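Local coordinates for protein putative hexose oxidase (Nonomuraea sp. ATCC 39727, PDB 5AWV) that carries covalently bound FAD and, as an FAD-linked oxidoreductase, probably oxidises a sugar of glycopeptide antibiotics such as teicoplanin, at residues K447-A450 with D451-E455; V461-D464 with V465-G468; P205-D208 with L209-A212. All blocks are in the same frame, centred on the assembly; numbering follows the deposited sequence.

Contact 1. Residues K447-A450 with D451-E455; sequences KLYA and DVYAE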
ATOM      1  N   LYS A 447      -1.635  20.894  14.421  1.00 20.58           N
ATOM      2  CA  LYS A 447      -2.203  22.260  14.365  1.00 22.10           C
ATOM      3  C   LYS A 447      -2.597  22.546  12.904  1.00 16.76           C
ATOM      4  O   LYS A 447      -3.638  23.084  12.683  1.00 19.63           O
ATOM      5  CB  LYS A 447      -1.215  23.338  14.927  1.00 22.30           C
ATOM      6  CG  LYS A 447      -1.764  24.741  14.928  1.00 25.50           C
ATOM      7  CD  LYS A 447      -0.714  25.778  15.385  1.00 29.07           C
ATOM      8  CE  LYS A 447      -1.363  27.175  15.319  1.00 31.53           C
ATOM      9  NZ  LYS A 447      -1.276  27.703  13.916  1.00 30.88           N
ATOM     10  N   LEU A 448      -1.713  22.252  11.958  1.00 17.31           N
ATOM     11  CA  LEU A 448      -1.981  22.415  10.525  1.00 17.84           C
ATOM     12  C   LEU A 448      -3.331  21.780  10.131  1.00 18.58           C
ATOM     13  O   LEU A 448      -4.225  22.432   9.536  1.00 18.36           O
ATOM     14  CB  LEU A 448      -0.845  21.828   9.735  1.00 17.66           C
ATOM     15  CG  LEU A 448      -1.078  21.545   8.236  1.00 17.52           C
ATOM     16  CD1 LEU A 448      -1.359  22.825   7.501  1.00 16.92           C
ATOM     17  CD2 LEU A 448       0.170  20.886   7.671  1.00 17.52           C
ATOM     18  N   TYR A 449      -3.528  20.535  10.613  1.00 17.51           N
ATOM     19  CA  TYR A 449      -4.711  19.772  10.246  1.00 17.48           C
ATOM     20  C   TYR A 449      -5.923  20.335  10.874  1.00 16.70           C
ATOM     21  O   TYR A 449      -6.874  20.597  10.188  1.00 16.46           O
ATOM     22  CB  TYR A 449      -4.499  18.298  10.628  1.00 16.67           C
ATOM     23  CG  TYR A 449      -5.463  17.305  10.045  1.00 16.44           C
ATOM     24  CD1 TYR A 449      -5.197  16.735   8.807  1.00 16.28           C
ATOM     25  CD2 TYR A 449      -6.448  16.740  10.848  1.00 17.37           C
ATOM     26  CE1 TYR A 449      -5.947  15.666   8.319  1.00 17.25           C
ATOM     27  CE2 TYR A 449      -7.225  15.686  10.381  1.00 17.27           C
ATOM     28  CZ  TYR A 449      -6.984  15.174   9.093  1.00 17.45           C
ATOM     29  OH  TYR A 449      -7.756  14.135   8.623  1.00 15.11           O
ATOM     30  N   ALA A 450      -5.868  20.584  12.197  1.00 16.61           N
ATOM     31  CA  ALA A 450      -6.980  21.154  12.944  1.00 17.39           C
ATOM     32  C   ALA A 450      -7.353  22.560  12.427  1.00 18.09           C
ATOM     33  O   ALA A 450      -8.537  22.880  12.319  1.00 20.20           O
ATOM     34  CB  ALA A 450      -6.656  21.211  14.434  1.00 17.13           C
ATOM     35  N   ASP A 451      -6.373  23.333  11.977  1.00 19.98           N
ATOM     36  CA  ASP A 451      -6.695  24.714  11.467  1.00 19.00           C
ATOM     37  C   ASP A 451      -7.409  24.580  10.137  1.00 18.32           C
ATOM     38  O   ASP A 451      -8.472  25.225   9.863  1.00 18.44           O
ATOM     39  CB  ASP A 451      -5.457  25.558  11.279  1.00 19.16           C
ATOM     40  CG  ASP A 451      -4.822  26.017  12.610  1.00 22.23           C
ATOM     41  OD1 ASP A 451      -5.381  25.802  13.695  1.00 24.22           O
ATOM     42  OD2 ASP A 451      -3.723  26.542  12.552  1.00 23.23           O
ATOM     43  N   VAL A 452      -6.871  23.724   9.288  1.00 16.96           N
ATOM     44  CA  VAL A 452      -7.532  23.499   7.999  1.00 17.10           C
ATOM     45  C   VAL A 452      -8.969  23.052   8.171  1.00 15.66           C
ATOM     46  O   VAL A 452      -9.850  23.585   7.518  1.00 15.80           O
ATOM     47  CB  VAL A 452      -6.712  22.504   7.131  1.00 16.79           C
ATOM     48  CG1 VAL A 452      -7.472  22.061   5.902  1.00 17.47           C
ATOM     49  CG2 VAL A 452      -5.425  23.127   6.737  1.00 18.20           C
ATOM     50  N   TYR A 453      -9.197  22.116   9.105  1.00 14.90           N
ATOM     51  CA  TYR A 453     -10.500  21.514   9.307  1.00 16.43           C
ATOM     52  C   TYR A 453     -11.246  22.130  10.506  1.00 18.05           C
ATOM     53  O   TYR A 453     -12.192  21.522  11.022  1.00 14.94           O
ATOM     54  CB  TYR A 453     -10.411  19.969   9.387  1.00 16.35           C
ATOM     55  CG  TYR A 453      -9.877  19.380   8.063  1.00 16.11           C
ATOM     56  CD1 TYR A 453     -10.616  19.479   6.870  1.00 16.15           C
ATOM     57  CD2 TYR A 453      -8.628  18.803   8.002  1.00 17.31           C
ATOM     58  CE1 TYR A 453     -10.123  18.973   5.670  1.00 13.72           C
ATOM     59  CE2 TYR A 453      -8.131  18.358   6.781  1.00 15.45           C
ATOM     60  CZ  TYR A 453      -8.887  18.427   5.668  1.00 14.61           C
ATOM     61  OH  TYR A 453      -8.330  17.952   4.485  1.00 15.25           O
ATOM     62  N   ALA A 454     -10.965  23.412  10.798  1.00 20.34           N
ATOM     63  CA  ALA A 454     -11.485  24.044  12.033  1.00 23.30           C
ATOM     64  C   ALA A 454     -12.997  24.181  12.075  1.00 23.41           C
ATOM     65  O   ALA A 454     -13.619  24.039  13.144  1.00 24.24           O
ATOM     66  CB  ALA A 454     -10.778  25.379  12.344  1.00 25.65           C
ATOM     67  N   GLU A 455     -13.603  24.343  10.935  1.00 23.95           N
ATOM     68  CA  GLU A 455     -15.042  24.502  10.879  1.00 26.59           C
ATOM     69  C   GLU A 455     -15.810  23.164  11.101  1.00 26.25           C
ATOM     70  O   GLU A 455     -16.983  23.178  11.413  1.00 23.13           O
ATOM     71  CB  GLU A 455     -15.465  25.159   9.566  1.00 30.01           C
ATOM     72  CG  GLU A 455     -15.033  26.625   9.419  1.00 39.38           C
ATOM     73  CD  GLU A 455     -15.854  27.403   8.342  1.00 49.76           C
ATOM     74  OE1 GLU A 455     -16.410  26.798   7.375  1.00 53.98           O
ATOM     75  OE2 GLU A 455     -15.963  28.636   8.443  1.00 51.64           O
TER
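The closing turns of helix 438-452 are held by backbone bonds of the alpha-helical i to i+4 type, with side chains pairing at the same spacing: Lys447 with Asp451, Leu448 with Val452 and Tyr449 with Tyr453. The last of the i to i+4 bonds, Tyr453 N to Tyr449 O at 3.0 Å, lies in the carbonyl plane, and Tyr453 is the first residue to leave helical phi/psi. On the outer side, Lys447 NZ and Asp451 OD2 form a salt bridge of 3.0 Å. The lysine chain runs extended through its first three torsions and bends only at the last (chi4 -83°), which brings NZ back onto the carboxylate, where it meets OD2 nearly along the C-O axis. Asn386 ties the pair together, its OD1 bonded to Lys447 NZ and its ND2 to Asp451 OD2.

The buried face belongs to the packing of this helix beside helix 377-387 and over strand 424-432 of the seven-stranded antiparallel sheet. Here Leu448 CD1 and Val452 CG2 lie side by side at 4.1 Å. The two tyrosines make a T-shaped pair: Tyr453 presents its CD2-CE2 edge to one face of Tyr449, CD2 standing 3.9 Å above the centre of that ring. The centroids are 5.0 Å apart and the planes meet at 67°. On the face of Tyr453 sits Val452 CG1, 3.8 Å above its plane. Both hydroxyls are bonded away from the helix, Tyr449 OH to Ala368 O and Tyr453 OH to Tyr428 OH; Lys367 adds a cation-pi contact to Tyr449.

Contact 2. Residues V461-D464 with V465-G468; sequences VPND and VSDG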
ATOM      1  N   VAL A 461     -14.723  16.013   7.889  1.00 16.88           N
ATOM      2  CA  VAL A 461     -16.062  15.520   7.870  1.00 16.90           C
ATOM      3  C   VAL A 461     -16.569  15.653   6.455  1.00 16.21           C
ATOM      4  O   VAL A 461     -16.417  16.733   5.832  1.00 15.74           O
ATOM      5  CB  VAL A 461     -17.015  16.334   8.803  1.00 17.38           C
ATOM      6  CG1 VAL A 461     -18.448  15.853   8.687  1.00 20.09           C
ATOM      7  CG2 VAL A 461     -16.545  16.182  10.212  1.00 17.67           C
ATOM      8  N   PRO A 462     -17.165  14.566   5.926  1.00 16.64           N
ATOM      9  CA  PRO A 462     -17.810  14.688   4.640  1.00 16.31           C
ATOM     10  C   PRO A 462     -18.797  15.805   4.494  1.00 18.44           C
ATOM     11  O   PRO A 462     -19.811  15.874   5.211  1.00 17.60           O
ATOM     12  CB  PRO A 462     -18.409  13.303   4.376  1.00 18.04           C
ATOM     13  CG  PRO A 462     -17.542  12.385   5.124  1.00 18.06           C
ATOM     14  CD  PRO A 462     -17.130  13.149   6.367  1.00 17.61           C
ATOM     15  N   ASN A 463     -18.495  16.699   3.572  1.00 17.02           N
ATOM     16  CA  ASN A 463     -19.433  17.808   3.296  1.00 18.18           C
ATOM     17  C   ASN A 463     -19.331  18.201   1.858  1.00 18.21           C
ATOM     18  O   ASN A 463     -19.007  17.351   1.057  1.00 18.61           O
ATOM     19  CB  ASN A 463     -19.243  18.951   4.311  1.00 16.41           C
ATOM     20  CG  ASN A 463     -17.884  19.607   4.245  1.00 19.05           C
ATOM     21  OD1 ASN A 463     -17.076  19.389   3.335  1.00 17.67           O
ATOM     22  ND2 ASN A 463     -17.605  20.441   5.268  1.00 20.47           N
ATOM     23  N   ASP A 464     -19.642  19.438   1.471  1.00 18.00           N
ATOM     24  CA  ASP A 464     -19.524  19.830   0.067  1.00 19.83           C
ATOM     25  C   ASP A 464     -18.116  19.777  -0.403  1.00 19.85           C
ATOM     26  O   ASP A 464     -17.922  19.612  -1.585  1.00 20.46           O
ATOM     27  CB  ASP A 464     -20.033  21.301  -0.168  1.00 24.52           C
ATOM     28  CG  ASP A 464     -20.555  21.538  -1.579  1.00 31.31           C
ATOM     29  OD1 ASP A 464     -21.359  20.681  -2.122  1.00 36.59           O
ATOM     30  OD2 ASP A 464     -20.252  22.667  -2.138  1.00 40.77           O
ATOM     31  N   VAL A 465     -17.151  20.051   0.486  1.00 19.04           N
ATOM     32  CA  VAL A 465     -15.785  20.193   0.085  1.00 19.99           C
ATOM     33  C   VAL A 465     -14.989  18.961   0.389  1.00 17.40           C
ATOM     34  O   VAL A 465     -14.210  18.511  -0.469  1.00 16.98           O
ATOM     35  CB  VAL A 465     -15.084  21.433   0.734  1.00 20.24           C
ATOM     36  CG1 VAL A 465     -13.611  21.458   0.369  1.00 20.96           C
ATOM     37  CG2 VAL A 465     -15.735  22.703   0.208  1.00 21.51           C
ATOM     38  N   SER A 466     -15.108  18.473   1.592  1.00 16.39           N
ATOM     39  CA  SER A 466     -14.306  17.267   2.004  1.00 16.29           C
ATOM     40  C   SER A 466     -15.103  15.951   1.926  1.00 16.34           C
ATOM     41  O   SER A 466     -16.354  15.963   1.913  1.00 14.29           O
ATOM     42  CB  SER A 466     -13.792  17.457   3.408  1.00 18.99           C
ATOM     43  OG  SER A 466     -12.713  18.394   3.396  1.00 22.99           O
ATOM     44  N   ASP A 467     -14.353  14.815   1.912  1.00 15.38           N
ATOM     45  CA  ASP A 467     -14.989  13.517   1.897  1.00 15.92           C
ATOM     46  C   ASP A 467     -14.357  12.430   2.745  1.00 14.43           C
ATOM     47  O   ASP A 467     -14.304  11.291   2.343  1.00 15.09           O
ATOM     48  CB  ASP A 467     -15.223  13.054   0.438  1.00 16.13           C
ATOM     49  CG  ASP A 467     -16.491  12.255   0.290  1.00 18.80           C
ATOM     50  OD1 ASP A 467     -17.419  12.435   1.139  1.00 18.82           O
ATOM     51  OD2 ASP A 467     -16.574  11.381  -0.598  1.00 20.74           O
ATOM     52  N   GLY A 468     -13.987  12.792   3.967  1.00 13.58           N
ATOM     53  CA  GLY A 468     -13.358  11.903   4.893  1.00 14.09           C
ATOM     54  C   GLY A 468     -11.910  11.564   4.559  1.00 13.47           C
ATOM     55  O   GLY A 468     -11.220  12.415   4.040  1.00 13.61           O
TER
HETATM   56  O   HOH W   1     -19.205  14.570   1.065  1.00 19.08           O
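Asn463 reaches across to Val465 and Ser466 with its side-chain carbonyl, in an Asx turn that reverses the loop between helices 438-452 and 490-495. From CB the chain turns at once: chi1 of 64° sets CG between the backbone N and the carbonyl carbon, folding the amide back over the turn. CG lies 3.9 Å from Val465 N, and OD1, beyond it, does the binding. Ser466 N approaches OD1 at 2.8 Å, nearly along the C=O axis, with 168° at the hydrogen. Val465 N reaches the same oxygen at 2.9 Å but from above the carbonyl plane (143° at the hydrogen). The main chain answers in the other direction, Asn463 N giving a bond of 2.8 Å to Ser466 O. That oxygen also takes a CA-H...O contact from Pro462 CA at 3.3 Å. A water lies 2.8 Å from both Asn463 O and Asp467 OD1; the latter forms a salt bridge with Lys496, and Arg372 reaches Asn463 O. With two N-H groups on OD1, rotating the side-chain amide would cost both bonds, while the bond from Asn463 N to Ser466 O closes the turn through the main chain, which implies a turn held largely by polar bonds across it.

Contact 3. Residues P205-D208 with L209-A212; sequences PHHD and LWWA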
ATOM      1  N   PRO A 205     -21.020 -17.412  -2.607  1.00 20.92           N
ATOM      2  CA  PRO A 205     -21.574 -17.491  -1.311  1.00 23.53           C
ATOM      3  C   PRO A 205     -20.785 -16.750  -0.249  1.00 24.55           C
ATOM      4  O   PRO A 205     -21.264 -16.614   0.886  1.00 21.17           O
ATOM      5  CB  PRO A 205     -21.583 -18.959  -1.037  1.00 25.73           C
ATOM      6  CG  PRO A 205     -20.450 -19.459  -1.798  1.00 28.07           C
ATOM      7  CD  PRO A 205     -20.526 -18.712  -3.056  1.00 28.08           C
ATOM      8  N   HIS A 206     -19.580 -16.262  -0.606  1.00 22.84           N
ATOM      9  CA  HIS A 206     -18.820 -15.367   0.292  1.00 20.29           C
ATOM     10  C   HIS A 206     -18.491 -14.051  -0.382  1.00 18.47           C
ATOM     11  O   HIS A 206     -17.441 -13.415  -0.075  1.00 17.05           O
ATOM     12  CB  HIS A 206     -17.553 -16.108   0.709  1.00 23.46           C
ATOM     13  CG  HIS A 206     -17.853 -17.426   1.330  1.00 26.83           C
ATOM     14  ND1 HIS A 206     -18.363 -17.534   2.600  1.00 30.80           N
ATOM     15  CD2 HIS A 206     -17.746 -18.687   0.851  1.00 26.68           C
ATOM     16  CE1 HIS A 206     -18.566 -18.813   2.885  1.00 30.31           C
ATOM     17  NE2 HIS A 206     -18.211 -19.525   1.836  1.00 29.61           N
ATOM     18  N   HIS A 207     -19.423 -13.600  -1.180  1.00 18.35           N
ATOM     19  CA  HIS A 207     -19.335 -12.315  -1.906  1.00 19.75           C
ATOM     20  C   HIS A 207     -19.057 -11.165  -0.934  1.00 18.95           C
ATOM     21  O   HIS A 207     -18.275 -10.249  -1.312  1.00 18.51           O
ATOM     22  CB  HIS A 207     -20.649 -12.001  -2.654  1.00 20.11           C
ATOM     23  CG  HIS A 207     -20.516 -10.940  -3.684  1.00 19.71           C
ATOM     24  ND1 HIS A 207     -21.060  -9.690  -3.540  1.00 24.39           N
ATOM     25  CD2 HIS A 207     -19.864 -10.927  -4.858  1.00 22.86           C
ATOM     26  CE1 HIS A 207     -20.840  -8.975  -4.616  1.00 22.97           C
ATOM     27  NE2 HIS A 207     -20.159  -9.716  -5.457  1.00 27.76           N
ATOM     28  N   ASP A 208     -19.685 -11.206   0.248  1.00 16.90           N
ATOM     29  CA  ASP A 208     -19.452 -10.266   1.337  1.00 17.36           C
ATOM     30  C   ASP A 208     -17.973 -10.121   1.779  1.00 17.04           C
ATOM     31  O   ASP A 208     -17.475  -9.000   1.961  1.00 14.83           O
ATOM     32  CB  ASP A 208     -20.387 -10.448   2.533  1.00 19.36           C
ATOM     33  CG  ASP A 208     -20.257 -11.846   3.242  1.00 23.92           C
ATOM     34  OD1 ASP A 208     -19.726 -12.815   2.603  1.00 23.90           O
ATOM     35  OD2 ASP A 208     -20.686 -11.943   4.451  1.00 24.70           O
ATOM     36  N   LEU A 209     -17.270 -11.244   1.966  1.00 16.45           N
ATOM     37  CA  LEU A 209     -15.852 -11.257   2.245  1.00 16.61           C
ATOM     38  C   LEU A 209     -14.980 -10.615   1.137  1.00 15.59           C
ATOM     39  O   LEU A 209     -14.000  -9.927   1.486  1.00 16.06           O
ATOM     40  CB  LEU A 209     -15.321 -12.672   2.575  1.00 17.23           C
ATOM     41  CG  LEU A 209     -13.911 -12.767   3.143  1.00 17.17           C
ATOM     42  CD1 LEU A 209     -13.874 -12.104   4.503  1.00 18.37           C
ATOM     43  CD2 LEU A 209     -13.492 -14.206   3.270  1.00 19.10           C
ATOM     44  N   TRP A 210     -15.252 -10.935  -0.108  1.00 16.15           N
ATOM     45  CA  TRP A 210     -14.573 -10.396  -1.295  1.00 16.84           C
ATOM     46  C   TRP A 210     -14.811  -8.851  -1.188  1.00 18.35           C
ATOM     47  O   TRP A 210     -13.904  -8.050  -1.272  1.00 16.47           O
ATOM     48  CB  TRP A 210     -15.184 -10.887  -2.596  1.00 16.76           C
ATOM     49  CG  TRP A 210     -14.881  -9.958  -3.702  1.00 16.60           C
ATOM     50  CD1 TRP A 210     -13.685  -9.849  -4.334  1.00 15.55           C
ATOM     51  CD2 TRP A 210     -15.728  -8.900  -4.225  1.00 15.85           C
ATOM     52  NE1 TRP A 210     -13.742  -8.793  -5.229  1.00 16.37           N
ATOM     53  CE2 TRP A 210     -14.965  -8.182  -5.154  1.00 15.10           C
ATOM     54  CE3 TRP A 210     -17.041  -8.495  -3.977  1.00 14.85           C
ATOM     55  CZ2 TRP A 210     -15.479  -7.119  -5.899  1.00 16.12           C
ATOM     56  CZ3 TRP A 210     -17.543  -7.433  -4.668  1.00 15.19           C
ATOM     57  CH2 TRP A 210     -16.755  -6.721  -5.627  1.00 16.39           C
ATOM     58  N   TRP A 211     -16.081  -8.456  -1.081  1.00 15.83           N
ATOM     59  CA  TRP A 211     -16.414  -7.032  -1.015  1.00 14.72           C
ATOM     60  C   TRP A 211     -15.630  -6.267   0.130  1.00 13.38           C
ATOM     61  O   TRP A 211     -15.093  -5.175  -0.119  1.00 15.15           O
ATOM     62  CB  TRP A 211     -17.953  -6.806  -0.887  1.00 13.95           C
ATOM     63  CG  TRP A 211     -18.358  -5.354  -0.771  1.00 13.32           C
ATOM     64  CD1 TRP A 211     -18.609  -4.502  -1.776  1.00 15.26           C
ATOM     65  CD2 TRP A 211     -18.415  -4.601   0.420  1.00 12.68           C
ATOM     66  NE1 TRP A 211     -18.973  -3.252  -1.269  1.00 13.80           N
ATOM     67  CE2 TRP A 211     -18.779  -3.279   0.070  1.00 13.80           C
ATOM     68  CE3 TRP A 211     -18.237  -4.924   1.752  1.00 13.34           C
ATOM     69  CZ2 TRP A 211     -19.006  -2.278   1.028  1.00 14.74           C
ATOM     70  CZ3 TRP A 211     -18.422  -3.912   2.731  1.00 15.07           C
ATOM     71  CH2 TRP A 211     -18.848  -2.622   2.347  1.00 14.49           C
ATOM     72  N   ALA A 212     -15.469  -6.851   1.291  1.00 12.54           N
ATOM     73  CA  ALA A 212     -14.832  -6.182   2.344  1.00 13.25           C
ATOM     74  C   ALA A 212     -13.338  -5.904   2.046  1.00 14.76           C
ATOM     75  O   ALA A 212     -12.722  -5.030   2.693  1.00 13.62           O
ATOM     76  CB  ALA A 212     -14.946  -6.925   3.608  1.00 13.96           C
TER
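His206, at the N-cap position of helix 207-212, offers its carbonyl to the first turn: Trp210 N lies 3.3 Å from His206 O in a weak bond. The next two i to i+4 bonds are firmer, Trp211 N to His207 O at 2.8 Å (168° at the hydrogen) and Ala212 N to Asp208 O at 3.0 Å. Asp208 turns its carboxylate back: chi1 of 62° tucks CG in over the backbone, bringing OD1 within 3.0 Å of Leu209 N in a weak, bent bond. The stronger partner of OD1 is Tyr509 OH, a hydroxyl bonded also to His206 ND1, so one tyrosine of helix 499-509 links two residues of the first turn.

This short helix follows strand 193-199, an edge strand of the five-stranded antiparallel sheet on the FAD-binding side of the molecule, and Leu209 packs on Ile196 and Ala198 of that strand. The side chains of His207 and Trp210 run side by side, pointing the same way. Trp210 CE3 lies over one face of the imidazole, toward its rim and 3.6 Å above its plane, and His207 NE2 is 3.6 Å from Trp210 CZ3, yet the planes are inclined at 38°, an oblique meeting. The indole nitrogens are bonded beyond the helix: Trp210 NE1 to Leu179 O, and Trp211 NE1 to Ala413 O, while Arg501 makes a cation-pi contact with Trp211.

How the contacts relate
Contacts 1 and 2 touch, Tyr453 CE1 meeting Ser466 OG at 3.5 Å, so the helix end and the reversing loop pack together beside the seven-stranded sheet. Contact 1 reaches that sheet through strand 424-432, contact 2 through the adjacent edge strand 363-371. Contact 3 stands apart on the five-stranded sheet, about 37 Å from contact 1 between centres. All three are partly buried. Contacts 1 and 3 combine i to i+4 backbone bonds with an aromatic pair; contact 1 alone carries a salt bridge across its segments, at its exposed lysine, while its tyrosines are buried. Contact 2 lacks such a pair: an amide oxygen taking two backbone N-H groups and a main-chain bond close it.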